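Local coordinates for protein proline dehydrogenase (Bradyrhizobium japonicum USDA 110, PDB 3HAZ) that probably oxidises proline to glutamate in two steps, joining an FAD-dependent proline dehydrogenase and an NAD-dependent aldehyde dehydrogenase in one chain, at residues P9-Y14 and E520-T525; Q314-K318 and Y363-T367; A807-I811 and H893-Y897. All blocks are in the same frame, centred on the assembly; numbering follows the deposited sequence.

Contact 1 of 3, residues P9-Y14 and E520-T525; sequences PFTAPY and EFGART
The guanidinium of Arg524 meets the backbone of Phe10 edge-on, while Pro9 CB lies over one of its faces. NE and NH2 of Arg524 both donate to Phe10 O, each at 2.8 Å, a side-on grip with the oxygen in the guanidinium plane. NH2 arrives on a lone pair of that carbonyl, whereas NE comes from above the carbonyl plane. Pro9 CB sits 3.7 Å from Arg524 CZ, and the bend at chi3 (96°) turns the guanidinium toward Pro9 and the Phe10 carbonyl. Water 1 links Thr11 OG1 to Thr525 N. The contact joins the loop before helix 18-28 to the start of helix 524-536, where a type I beta turn, Glu520 to Ala523, leads in with Ala523 at the N-cap.

At the other end Glu520 CG makes a CH-pi contact over the Tyr14 ring, 3.9 Å from its centroid, and Ala523 CB touches Tyr14 CD1 at 3.8 Å. Water 2 bridges Tyr14 OH to Glu520 OE1, while Glu520 OE2 accepts from Gly522 N through its anti lone pair. Arg524 also pairs with Asp292 and Glu520 with Arg358, so both charges probably find counter-ions outside the segments; across the contact the arginine meets a neutral carbonyl.

Contact 2 of 3, residues Q314-K318 and Y363-T367; sequences QAYQK and YPVFT. With FAD (flavin-adenine dinucleotide), chain C.
A single beta bridge joins two loops here, with Gln317 and Val365 only 4.2 Å apart between their CA atoms. Phe366 N donates to Tyr316 O and Lys318 N to Pro364 O, each at 3.0 Å; between them the CA-H groups of Val365 and Gln317 lean on the same two carbonyls.

Val365 CG1 makes a CH-pi contact over the centre of the Tyr316 ring, 3.7 Å from its centroid and 9° off the normal. The tyrosine hydroxyl is bonded to Tyr347 N. The loops belong to the proline dehydrogenase barrel: 314-318 leaves strand 309-314, while the loop 363-367 leads toward helix 369-384. Together they reach both ends of the FAD, since Gln314 NE2 donates almost straight to flavin O2 at 2.6 Å and Thr367 O accepts from adenine N6A.

Lys318 runs out fully extended, chi2 to chi4 all near 180°. Its CG lies over one face of the Phe366 ring, toward the rim, and its NZ donates to Tyr363 O at 2.8 Å in the carbonyl plane. NZ also forms a salt bridge with Asp18, and water 3 links it to Val365 O. A methionine here would probably leave Tyr363 O and Asp18 without their charged partner and lose the water link.

Contact 3 of 3, residues A807-I811 and H893-Y897; sequences ADRMI and HVVRY
Ala807 sets its CB against one face of the Arg896 guanidinium, toward the rim, 3.4 Å from NH2. Arg896 CG stands between its backbone N and carbonyl carbon (chi1 67°), and the chain then bends at chi3, which brings the flat head over the alanine methyl.

One residue on, Asp808 takes the edge of the same group. Its OD1 accepts from Arg896 NH2 at 3.0 Å, a nearly straight salt-bridge bond with an N-H...O angle of 169°. The bond lies in the guanidinium plane but reaches the carboxylate from above, the two planes being 60° apart. Water 4 donates to Asp808 OD1 and accepts from Arg896 NH1.

This is helix-on-sheet packing in the aldehyde dehydrogenase part of the chain. Segment 807-811 of helix 804-819 runs close to antiparallel to 893-897 of strand 891-897, their axes 10.2 Å apart at closest approach, at 160°; the helix follows directly on the neighbouring parallel strand 797-803.

A turn later comes Ile811, its N bonded to Ala807 O. The CD1 of Ile811 touches Val894 CG1 at 4.0 Å and lies 3.6 Å from Arg896 NH1. Arg896 NE turns instead to Glu876 on the adjoining strand 873-876, a second acidic partner.

From the N terminus, contact 1 opens first: residues 9-14, ahead of helix 18-28, wait some 500 residues for 520-525 to close a loop holding the whole proline dehydrogenase barrel. Contact 2 opens and closes inside that loop, joining barrel loops 45 residues apart. The two touch where Tyr14 O packs on Pro364 CB at 3.6 Å, so the N-terminal segment meets the FAD-binding loops. Contact 3 follows in series, joining helix 804-819 to strand 891-897 within the aldehyde dehydrogenase part, across the chain's centre and about 39 Å from each of the others, centre to centre. Nothing crosses: one large loop holds a small one, and a separate loop comes later.

Contact 1 of 3, residues P9-Y14 and E520-T525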
loop_
_atom_site.group_PDB
_atom_site.type_symbol
_atom_site.label_atom_id
_atom_site.label_comp_id
_atom_site.label_asym_id
_atom_site.label_seq_id
_atom_site.Cartn_x
_atom_site.Cartn_y
_atom_site.Cartn_z
ATOM N N PRO A 9 -1.767 -49.054 30.138
ATOM C CA PRO A 9 -0.637 -48.318 29.567
ATOM C C PRO A 9 -1.082 -46.941 29.096
ATOM O O PRO A 9 -2.101 -46.832 28.420
ATOM C CB PRO A 9 -0.224 -49.187 28.382
ATOM C CG PRO A 9 -0.610 -50.576 28.797
ATOM C CD PRO A 9 -1.868 -50.425 29.608
ATOM N N PHE A 10 -0.331 -45.905 29.460
ATOM C CA PHE A 10 -0.714 -44.530 29.147
ATOM C C PHE A 10 -0.837 -44.287 27.640
ATOM O O PHE A 10 0.057 -44.642 26.871
ATOM C CB PHE A 10 0.294 -43.560 29.756
ATOM C CG PHE A 10 -0.093 -42.117 29.629
ATOM C CD1 PHE A 10 -1.031 -41.561 30.482
ATOM C CD2 PHE A 10 0.501 -41.311 28.679
ATOM C CE1 PHE A 10 -1.379 -40.225 30.378
ATOM C CE2 PHE A 10 0.159 -39.971 28.567
ATOM C CZ PHE A 10 -0.783 -39.430 29.417
ATOM N N THR A 11 -1.936 -43.660 27.224
ATOM C CA THR A 11 -2.184 -43.441 25.805
ATOM C C THR A 11 -3.096 -42.238 25.502
ATOM O O THR A 11 -4.016 -42.332 24.688
ATOM C CB THR A 11 -2.758 -44.721 25.141
ATOM O OG1 THR A 11 -3.040 -44.467 23.760
ATOM C CG2 THR A 11 -4.032 -45.172 25.844
ATOM N N ALA A 12 -2.828 -41.106 26.142
ATOM C CA ALA A 12 -3.589 -39.882 25.882
ATOM C C ALA A 12 -3.361 -39.362 24.462
ATOM O O ALA A 12 -2.306 -39.604 23.871
ATOM C CB ALA A 12 -3.224 -38.808 26.898
ATOM N N PRO A 13 -4.355 -38.645 23.906
ATOM C CA PRO A 13 -4.193 -38.035 22.579
ATOM C C PRO A 13 -2.973 -37.118 22.540
ATOM O O PRO A 13 -2.792 -36.293 23.436
ATOM C CB PRO A 13 -5.486 -37.230 22.403
ATOM C CG PRO A 13 -6.492 -37.967 23.248
ATOM C CD PRO A 13 -5.703 -38.419 24.456
ATOM N N TYR A 14 -2.161 -37.269 21.498
ATOM C CA TYR A 14 -0.838 -36.658 21.427
ATOM C C TYR A 14 -0.864 -35.140 21.312
ATOM O O TYR A 14 -0.121 -34.448 22.006
ATOM C CB TYR A 14 -0.059 -37.243 20.243
ATOM C CG TYR A 14 1.447 -37.147 20.373
ATOM C CD1 TYR A 14 2.147 -38.001 21.224
ATOM C CD2 TYR A 14 2.171 -36.212 19.640
ATOM C CE1 TYR A 14 3.523 -37.928 21.341
ATOM C CE2 TYR A 14 3.546 -36.130 19.751
ATOM C CZ TYR A 14 4.217 -36.991 20.604
ATOM O OH TYR A 14 5.587 -36.916 20.717
ATOM N N GLU A 520 3.571 -40.180 14.319
ATOM C CA GLU A 520 4.424 -40.170 15.504
ATOM C C GLU A 520 4.524 -41.574 16.091
ATOM O O GLU A 520 3.562 -42.080 16.678
ATOM C CB GLU A 520 3.903 -39.189 16.557
ATOM C CG GLU A 520 4.741 -39.163 17.836
ATOM C CD GLU A 520 6.230 -39.013 17.554
ATOM O OE1 GLU A 520 6.643 -37.912 17.133
ATOM O OE2 GLU A 520 6.989 -39.994 17.756
ATOM N N PHE A 521 5.689 -42.197 15.923
ATOM C CA PHE A 521 5.912 -43.558 16.390
ATOM C C PHE A 521 5.869 -43.619 17.921
ATOM O O PHE A 521 5.645 -44.682 18.502
ATOM C CB PHE A 521 7.261 -44.077 15.883
ATOM C CG PHE A 521 7.261 -44.472 14.429
ATOM C CD1 PHE A 521 6.288 -44.003 13.564
ATOM C CD2 PHE A 521 8.258 -45.287 13.925
ATOM C CE1 PHE A 521 6.297 -44.357 12.230
ATOM C CE2 PHE A 521 8.273 -45.644 12.591
ATOM C CZ PHE A 521 7.291 -45.178 11.742
ATOM N N GLY A 522 6.077 -42.471 18.561
ATOM C CA GLY A 522 6.079 -42.387 20.012
ATOM C C GLY A 522 4.687 -42.291 20.611
ATOM O O GLY A 522 4.539 -42.163 21.825
ATOM N N ALA A 523 3.671 -42.327 19.751
ATOM C CA ALA A 523 2.281 -42.380 20.188
ATOM C C ALA A 523 1.745 -43.761 19.851
ATOM O O ALA A 523 1.437 -44.042 18.692
ATOM C CB ALA A 523 1.458 -41.305 19.486
ATOM N N ARG A 524 1.624 -44.621 20.858
ATOM C CA ARG A 524 1.348 -46.038 20.610
ATOM C C ARG A 524 0.072 -46.293 19.801
ATOM O O ARG A 524 0.002 -47.254 19.034
ATOM C CB ARG A 524 1.344 -46.847 21.914
ATOM C CG ARG A 524 0.124 -46.650 22.799
ATOM C CD ARG A 524 0.196 -47.525 24.059
ATOM N NE ARG A 524 0.740 -46.815 25.218
ATOM C CZ ARG A 524 1.762 -47.233 25.965
ATOM N NH1 ARG A 524 2.384 -48.371 25.690
ATOM N NH2 ARG A 524 2.162 -46.509 27.003
ATOM N N THR A 525 -0.931 -45.439 19.965
ATOM C CA THR A 525 -2.156 -45.579 19.187
ATOM C C THR A 525 -1.864 -45.383 17.702
ATOM O O THR A 525 -2.356 -46.136 16.861
ATOM C CB THR A 525 -3.240 -44.577 19.634
ATOM O OG1 THR A 525 -3.538 -44.779 21.022
ATOM C CG2 THR A 525 -4.510 -44.777 18.831
HETATM O O HOH W 1 -1.181 -43.340 22.054
HETATM O O HOH W 2 6.960 -35.807 18.837
#

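Contact 2 of 3, residues Q314-K318 and Y363-T367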
loop_
_atom_site.group_PDB
_atom_site.type_symbol
_atom_site.label_atom_id
_atom_site.label_comp_id
_atom_site.label_asym_id
_atom_site.label_seq_id
_atom_site.Cartn_x
_atom_site.Cartn_y
_atom_site.Cartn_z
ATOM N N GLN A 314 5.935 -32.601 32.647
ATOM C CA GLN A 314 6.084 -31.329 31.944
ATOM C C GLN A 314 4.728 -30.698 31.609
ATOM O O GLN A 314 3.969 -31.212 30.781
ATOM C CB GLN A 314 6.884 -31.530 30.656
ATOM C CG GLN A 314 8.279 -32.124 30.849
ATOM C CD GLN A 314 8.661 -33.066 29.714
ATOM O OE1 GLN A 314 7.847 -33.879 29.274
ATOM N NE2 GLN A 314 9.899 -32.959 29.237
ATOM N N ALA A 315 4.442 -29.570 32.244
ATOM C CA ALA A 315 3.173 -28.888 32.054
ATOM C C ALA A 315 3.043 -28.240 30.677
ATOM O O ALA A 315 1.948 -27.869 30.275
ATOM C CB ALA A 315 2.949 -27.853 33.156
ATOM N N TYR A 316 4.148 -28.090 29.950
ATOM C CA TYR A 316 4.034 -27.499 28.619
ATOM C C TYR A 316 3.419 -28.476 27.618
ATOM O O TYR A 316 3.103 -28.105 26.495
ATOM C CB TYR A 316 5.348 -26.864 28.127
ATOM C CG TYR A 316 6.464 -27.788 27.653
ATOM C CD1 TYR A 316 6.419 -29.168 27.859
ATOM C CD2 TYR A 316 7.592 -27.255 27.028
ATOM C CE1 TYR A 316 7.469 -29.995 27.424
ATOM C CE2 TYR A 316 8.640 -28.062 26.598
ATOM C CZ TYR A 316 8.577 -29.432 26.800
ATOM O OH TYR A 316 9.625 -30.222 26.369
ATOM N N GLN A 317 3.224 -29.719 28.053
ATOM C CA GLN A 317 2.557 -30.723 27.222
ATOM C C GLN A 317 1.061 -30.738 27.491
ATOM O O GLN A 317 0.623 -30.661 28.640
ATOM C CB GLN A 317 3.124 -32.118 27.479
ATOM C CG GLN A 317 4.576 -32.300 27.083
ATOM C CD GLN A 317 4.880 -33.737 26.705
ATOM O OE1 GLN A 317 4.130 -34.363 25.954
ATOM N NE2 GLN A 317 5.990 -34.263 27.210
ATOM N N LYS A 318 0.279 -30.846 26.426
ATOM C CA LYS A 318 -1.166 -30.932 26.558
ATOM C C LYS A 318 -1.578 -32.175 27.350
ATOM O O LYS A 318 -2.622 -32.182 27.999
ATOM C CB LYS A 318 -1.820 -30.909 25.173
ATOM C CG LYS A 318 -1.344 -29.735 24.303
ATOM C CD LYS A 318 -1.889 -29.832 22.878
ATOM C CE LYS A 318 -1.448 -28.631 22.032
ATOM N NZ LYS A 318 -1.710 -28.838 20.566
ATOM N N TYR A 363 0.970 -30.166 17.482
ATOM C CA TYR A 363 2.070 -30.112 18.447
ATOM C C TYR A 363 1.656 -30.675 19.807
ATOM O O TYR A 363 0.566 -30.380 20.295
ATOM C CB TYR A 363 2.550 -28.667 18.620
ATOM C CG TYR A 363 3.013 -28.032 17.331
ATOM C CD1 TYR A 363 2.211 -27.117 16.645
ATOM C CD2 TYR A 363 4.246 -28.362 16.782
ATOM C CE1 TYR A 363 2.642 -26.539 15.445
ATOM C CE2 TYR A 363 4.681 -27.793 15.595
ATOM C CZ TYR A 363 3.882 -26.888 14.932
ATOM O OH TYR A 363 4.346 -26.337 13.758
ATOM N N PRO A 364 2.532 -31.485 20.429
ATOM C CA PRO A 364 2.234 -32.061 21.748
ATOM C C PRO A 364 2.398 -31.032 22.866
ATOM O O PRO A 364 1.987 -31.272 24.006
ATOM C CB PRO A 364 3.278 -33.172 21.892
ATOM C CG PRO A 364 4.422 -32.741 21.023
ATOM C CD PRO A 364 3.819 -31.959 19.882
ATOM N N VAL A 365 3.010 -29.900 22.535
ATOM C CA VAL A 365 3.222 -28.830 23.498
ATOM C C VAL A 365 2.388 -27.630 23.098
ATOM O O VAL A 365 2.030 -27.485 21.930
ATOM C CB VAL A 365 4.695 -28.380 23.540
ATOM C CG1 VAL A 365 5.570 -29.425 24.231
ATOM C CG2 VAL A 365 5.202 -28.080 22.127
ATOM N N PHE A 366 2.074 -26.774 24.066
ATOM C CA PHE A 366 1.453 -25.494 23.750
ATOM C C PHE A 366 2.450 -24.655 22.952
ATOM O O PHE A 366 3.661 -24.881 23.029
ATOM C CB PHE A 366 1.011 -24.778 25.030
ATOM C CG PHE A 366 0.035 -25.581 25.864
ATOM C CD1 PHE A 366 -1.277 -25.766 25.439
ATOM C CD2 PHE A 366 0.431 -26.155 27.057
ATOM C CE1 PHE A 366 -2.173 -26.507 26.199
ATOM C CE2 PHE A 366 -0.455 -26.903 27.816
ATOM C CZ PHE A 366 -1.760 -27.080 27.387
ATOM N N THR A 367 1.947 -23.702 22.175
ATOM C CA THR A 367 2.825 -22.865 21.362
ATOM C C THR A 367 2.829 -21.410 21.804
ATOM O O THR A 367 3.593 -20.602 21.276
ATOM C CB THR A 367 2.489 -22.952 19.862
ATOM O OG1 THR A 367 1.073 -22.846 19.675
ATOM C CG2 THR A 367 2.978 -24.276 19.281
HETATM P PA FAD C . 9.650 -19.402 32.650
HETATM O O1A FAD C . 10.513 -18.186 31.984
HETATM O O2A FAD C . 8.480 -18.926 33.387
HETATM O O5B FAD C . 9.135 -20.383 31.460
HETATM C C5B FAD C . 10.081 -20.863 30.549
HETATM C C4B FAD C . 9.466 -21.989 29.708
HETATM O O4B FAD C . 8.025 -21.860 29.210
HETATM C C3B FAD C . 10.143 -22.970 28.963
HETATM O O3B FAD C . 11.252 -23.627 29.552
HETATM C C2B FAD C . 9.039 -23.745 28.289
HETATM O O2B FAD C . 8.699 -25.000 28.849
HETATM C C1B FAD C . 7.915 -22.782 28.146
HETATM N N9A FAD C . 7.827 -22.014 26.918
HETATM C C8A FAD C . 8.718 -21.064 26.427
HETATM N N7A FAD C . 8.195 -20.568 25.263
HETATM C C5A FAD C . 6.960 -21.219 25.037
HETATM C C6A FAD C . 5.938 -21.103 23.940
HETATM N N6A FAD C . 6.141 -20.178 22.831
HETATM N N1A FAD C . 4.844 -21.833 23.972
HETATM C C2A FAD C . 4.616 -22.726 25.037
HETATM N N3A FAD C . 5.599 -22.839 26.090
HETATM C C4A FAD C . 6.739 -22.076 26.055
HETATM N N1 FAD C . 12.170 -29.904 32.143
HETATM C C2 FAD C . 11.934 -31.085 31.481
HETATM O O2 FAD C . 11.422 -31.057 30.202
HETATM N N3 FAD C . 12.265 -32.334 32.108
HETATM C C4 FAD C . 12.811 -32.353 33.360
HETATM O O4 FAD C . 13.071 -33.573 33.997
HETATM C C4X FAD C . 13.054 -31.119 34.057
HETATM N N5 FAD C . 13.643 -31.124 35.432
HETATM C C5X FAD C . 13.881 -29.898 36.100
HETATM C C6 FAD C . 14.468 -29.905 37.448
HETATM C C7 FAD C . 14.700 -28.680 38.114
HETATM C C7M FAD C . 15.328 -28.699 39.499
HETATM C C8 FAD C . 14.350 -27.395 37.464
HETATM C C8M FAD C . 14.596 -26.047 38.162
HETATM C C9 FAD C . 13.789 -27.393 36.175
HETATM C C9A FAD C . 13.552 -28.665 35.469
HETATM N N10 FAD C . 12.970 -28.671 34.125
HETATM C C10 FAD C . 12.731 -29.926 33.451
HETATM C "C1'" FAD C . 12.442 -27.426 33.481
HETATM C "C2'" FAD C . 13.428 -26.656 32.566
HETATM O "O2'" FAD C . 14.761 -27.096 32.805
HETATM C "C3'" FAD C . 13.245 -25.146 32.790
HETATM O "O3'" FAD C . 13.882 -24.753 34.000
HETATM C "C4'" FAD C . 11.735 -24.715 32.847
HETATM O "O4'" FAD C . 10.896 -25.205 31.859
HETATM C "C5'" FAD C . 11.575 -23.182 33.032
HETATM O "O5'" FAD C . 10.336 -22.825 33.625
HETATM P P FAD C . 10.301 -21.456 34.562
HETATM O O1P FAD C . 8.795 -21.302 35.261
HETATM O O2P FAD C . 11.373 -21.516 35.563
HETATM O O3P FAD C . 10.704 -20.213 33.583
HETATM O O HOH W 3 0.044 -26.343 20.251
#

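Contact 3 of 3, residues A807-I811 and H893-Y897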
loop_
_atom_site.group_PDB
_atom_site.type_symbol
_atom_site.label_atom_id
_atom_site.label_comp_id
_atom_site.label_asym_id
_atom_site.label_seq_id
_atom_site.Cartn_x
_atom_site.Cartn_y
_atom_site.Cartn_z
ATOM N N ALA A 807 39.270 -38.471 17.607
ATOM C CA ALA A 807 39.007 -39.610 16.728
ATOM C C ALA A 807 38.649 -40.866 17.498
ATOM O O ALA A 807 37.718 -41.567 17.125
ATOM C CB ALA A 807 40.204 -39.876 15.796
ATOM N N ASP A 808 39.387 -41.143 18.575
ATOM C CA ASP A 808 39.212 -42.382 19.329
ATOM C C ASP A 808 37.827 -42.457 19.965
ATOM O O ASP A 808 37.164 -43.495 19.931
ATOM C CB ASP A 808 40.295 -42.521 20.414
ATOM C CG ASP A 808 41.677 -42.827 19.836
ATOM O OD1 ASP A 808 41.757 -43.462 18.762
ATOM O OD2 ASP A 808 42.683 -42.430 20.460
ATOM N N ARG A 809 37.402 -41.356 20.563
ATOM C CA ARG A 809 36.085 -41.292 21.189
ATOM C C ARG A 809 34.982 -41.337 20.134
ATOM O O ARG A 809 34.031 -42.111 20.244
ATOM C CB ARG A 809 35.964 -40.028 22.046
ATOM C CG ARG A 809 34.550 -39.723 22.535
ATOM C CD ARG A 809 33.997 -40.875 23.356
ATOM N NE ARG A 809 34.966 -41.356 24.343
ATOM C CZ ARG A 809 35.284 -40.718 25.466
ATOM N NH1 ARG A 809 36.178 -41.246 26.297
ATOM N NH2 ARG A 809 34.718 -39.554 25.762
ATOM N N MET A 810 35.109 -40.525 19.096
ATOM C CA MET A 810 34.087 -40.516 18.048
ATOM C C MET A 810 33.941 -41.872 17.348
ATOM O O MET A 810 32.827 -42.356 17.136
ATOM C CB MET A 810 34.344 -39.387 17.053
ATOM C CG MET A 810 33.982 -38.007 17.630
ATOM S SD MET A 810 34.085 -36.696 16.408
ATOM C CE MET A 810 33.737 -35.237 17.405
ATOM N N ILE A 811 35.068 -42.500 17.027
ATOM C CA ILE A 811 35.049 -43.793 16.354
ATOM C C ILE A 811 34.431 -44.863 17.253
ATOM O O ILE A 811 33.591 -45.653 16.816
ATOM C CB ILE A 811 36.471 -44.214 15.922
ATOM C CG1 ILE A 811 36.931 -43.366 14.730
ATOM C CG2 ILE A 811 36.515 -45.701 15.586
ATOM C CD1 ILE A 811 38.412 -43.514 14.400
ATOM N N HIS A 893 33.795 -45.781 6.057
ATOM C CA HIS A 893 35.244 -45.666 6.052
ATOM C C HIS A 893 35.620 -44.402 6.816
ATOM O O HIS A 893 34.953 -43.376 6.679
ATOM C CB HIS A 893 35.783 -45.614 4.621
ATOM C CG HIS A 893 35.283 -46.720 3.749
ATOM N ND1 HIS A 893 34.047 -46.684 3.138
ATOM C CD2 HIS A 893 35.842 -47.903 3.395
ATOM C CE1 HIS A 893 33.872 -47.791 2.437
ATOM N NE2 HIS A 893 34.944 -48.547 2.578
ATOM N N VAL A 894 36.674 -44.483 7.630
ATOM C CA VAL A 894 37.098 -43.353 8.453
ATOM C C VAL A 894 38.571 -43.001 8.266
ATOM O O VAL A 894 39.434 -43.875 8.220
ATOM C CB VAL A 894 36.852 -43.621 9.954
ATOM C CG1 VAL A 894 37.256 -42.405 10.783
ATOM C CG2 VAL A 894 35.394 -43.990 10.200
ATOM N N VAL A 895 38.847 -41.709 8.163
ATOM C CA VAL A 895 40.213 -41.209 8.131
ATOM C C VAL A 895 40.368 -40.145 9.228
ATOM O O VAL A 895 39.563 -39.217 9.312
ATOM C CB VAL A 895 40.538 -40.574 6.763
ATOM C CG1 VAL A 895 41.885 -39.865 6.806
ATOM C CG2 VAL A 895 40.506 -41.622 5.664
ATOM N N ARG A 896 41.381 -40.274 10.078
ATOM C CA ARG A 896 41.634 -39.223 11.063
ATOM C C ARG A 896 42.663 -38.243 10.504
ATOM O O ARG A 896 43.498 -38.621 9.688
ATOM C CB ARG A 896 42.051 -39.802 12.427
ATOM C CG ARG A 896 43.401 -40.509 12.466
ATOM C CD ARG A 896 43.653 -41.103 13.845
ATOM N NE ARG A 896 42.922 -42.352 14.037
ATOM C CZ ARG A 896 42.511 -42.810 15.213
ATOM N NH1 ARG A 896 41.860 -43.965 15.281
ATOM N NH2 ARG A 896 42.748 -42.119 16.324
ATOM N N TYR A 897 42.588 -36.979 10.911
ATOM C CA TYR A 897 43.475 -35.966 10.344
ATOM C C TYR A 897 43.915 -34.923 11.373
ATOM O O TYR A 897 43.239 -34.696 12.382
ATOM C CB TYR A 897 42.815 -35.273 9.132
ATOM C CG TYR A 897 41.685 -34.329 9.498
ATOM C CD1 TYR A 897 41.891 -32.950 9.547
ATOM C CD2 TYR A 897 40.421 -34.816 9.808
ATOM C CE1 TYR A 897 40.864 -32.082 9.892
ATOM C CE2 TYR A 897 39.389 -33.958 10.153
ATOM C CZ TYR A 897 39.615 -32.592 10.193
ATOM O OH TYR A 897 38.593 -31.737 10.541
HETATM O O HOH W 4 40.668 -45.673 17.756
#